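Local structure of mandelate racemase/muconate lactonizing protein (Alicyclobacillus acidocaldarius LAA1, 3QLD) at residues A[118-123]-A[128-133]. The protein belongs to the enolase superfamily, with an N-terminal capping domain joined to a C-terminal barrel domain, and is otherwise of unassigned function. Sequence-based numbering, arbitrary orientation.
Sequences WYAART and VGLLGG
Tyr-119 meets Leu-130 where residues 118-123 of helix 105-123 face the short helix 127-130, which precedes strand 137-144, the first barrel strand in this enolase-superfamily fold. The tyrosine ring offers its edge: Leu-130 CD1 lies in the ring plane, 3.6 Å from Tyr-119 CD1 and 3.7 Å from CE1, and the two side chains cross at about a right angle. CG anti to the backbone N (chi1 179°) carries the Tyr-119 ring out beside Leu-130; the side chain also touches Pro-91. The same methyl of Leu-130 reaches the next residue, standing 4.3 Å from Ala-120 CB, so one leucine branch carries the whole apolar contact. The short helix closes in a Schellman motif at Gly-132, which takes a positive phi of 80°, with Gly-133 N bonding back to Val-128 O at 2.8 Å, while Leu-131 packs on helices 277-289 and 303-313 of the barrel. Arg-122 turns to the other side of its helix, where its salt bridges to Asp-38 and Asp-40, together with the Trp-118 NE1 bond to Asp-38, tie this helix to the end of strand 25-38 and the turn that follows it. Thr-123 lays CG2 over one face of the Tyr-119 ring near the rim, 3.7 Å above the plane, and grips Tyr-119 O twice: N at 3.0 Å and OG1 at 3.2 Å, from opposite faces of the carbonyl plane.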
# COMPACT_ATOMS: atom_id res chain seq x y z
N TRP A 118 4.40 14.79 22.16
CA TRP A 118 3.63 15.22 23.34
C TRP A 118 4.32 14.70 24.58
O TRP A 118 4.52 15.46 25.53
CB TRP A 118 2.20 14.68 23.29
CG TRP A 118 1.56 14.64 24.66
CD1 TRP A 118 0.98 15.71 25.32
CD2 TRP A 118 1.49 13.52 25.55
NE1 TRP A 118 0.51 15.30 26.53
CE2 TRP A 118 0.82 13.97 26.72
CE3 TRP A 118 1.90 12.16 25.47
CZ2 TRP A 118 0.56 13.13 27.80
CZ3 TRP A 118 1.62 11.32 26.54
CH2 TRP A 118 0.99 11.81 27.71
N TYR A 119 4.78 13.44 24.55
CA TYR A 119 5.37 12.81 25.71
C TYR A 119 6.66 13.51 26.16
O TYR A 119 6.87 13.70 27.37
CB TYR A 119 5.62 11.29 25.46
CG TYR A 119 6.26 10.58 26.62
CD1 TYR A 119 7.65 10.58 26.77
CD2 TYR A 119 5.50 9.95 27.59
CE1 TYR A 119 8.27 9.94 27.87
CE2 TYR A 119 6.09 9.29 28.69
CZ TYR A 119 7.48 9.30 28.81
OH TYR A 119 8.08 8.67 29.88
N ALA A 120 7.52 13.89 25.21
CA ALA A 120 8.69 14.68 25.53
C ALA A 120 8.33 16.02 26.20
O ALA A 120 8.99 16.45 27.15
CB ALA A 120 9.56 14.92 24.29
N ALA A 121 7.28 16.68 25.72
CA ALA A 121 6.88 17.97 26.25
C ALA A 121 6.25 17.85 27.63
O ALA A 121 6.41 18.77 28.48
CB ALA A 121 5.91 18.66 25.28
N ARG A 122 5.54 16.73 27.86
CA ARG A 122 4.89 16.44 29.12
C ARG A 122 5.92 16.17 30.19
O ARG A 122 5.72 16.59 31.36
CB ARG A 122 3.94 15.26 28.96
CG ARG A 122 3.17 14.84 30.22
CD ARG A 122 2.00 15.76 30.47
NE ARG A 122 1.47 15.59 31.82
CZ ARG A 122 0.41 16.24 32.32
NH1 ARG A 122 -0.30 17.09 31.56
NH2 ARG A 122 0.05 16.02 33.58
N THR A 123 7.00 15.48 29.81
CA THR A 123 8.04 15.09 30.76
C THR A 123 9.22 16.06 30.75
O THR A 123 10.13 15.90 31.54
CB THR A 123 8.57 13.62 30.55
OG1 THR A 123 9.33 13.54 29.34
CG2 THR A 123 7.43 12.54 30.60
N VAL A 128 15.13 13.77 21.33
CA VAL A 128 16.27 12.98 20.85
C VAL A 128 16.95 11.95 21.86
O VAL A 128 17.22 10.78 21.52
CB VAL A 128 17.28 13.86 20.12
CG1 VAL A 128 18.04 14.77 21.11
CG2 VAL A 128 18.28 12.98 19.34
N GLY A 129 17.15 12.39 23.11
CA GLY A 129 17.67 11.51 24.18
C GLY A 129 16.65 10.43 24.49
O GLY A 129 16.99 9.29 24.89
N LEU A 130 15.38 10.77 24.30
CA LEU A 130 14.33 9.81 24.58
C LEU A 130 14.41 8.62 23.64
O LEU A 130 14.14 7.49 24.05
CB LEU A 130 12.96 10.48 24.50
CG LEU A 130 12.50 11.27 25.73
CD1 LEU A 130 11.02 11.20 25.75
CD2 LEU A 130 13.04 10.70 27.05
N LEU A 131 14.78 8.90 22.39
CA LEU A 131 14.99 7.89 21.34
C LEU A 131 16.42 7.34 21.23
O LEU A 131 16.69 6.52 20.35
CB LEU A 131 14.58 8.45 19.97
CG LEU A 131 13.12 8.93 19.93
CD1 LEU A 131 12.94 10.00 18.87
CD2 LEU A 131 12.21 7.77 19.72
N GLY A 132 17.34 7.79 22.09
CA GLY A 132 18.72 7.26 22.03
C GLY A 132 19.61 7.87 20.94
O GLY A 132 20.56 7.25 20.44
N GLY A 133 19.30 9.09 20.56
CA GLY A 133 20.07 9.75 19.51
C GLY A 133 21.20 10.51 20.14
O GLY A 133 20.96 11.44 20.93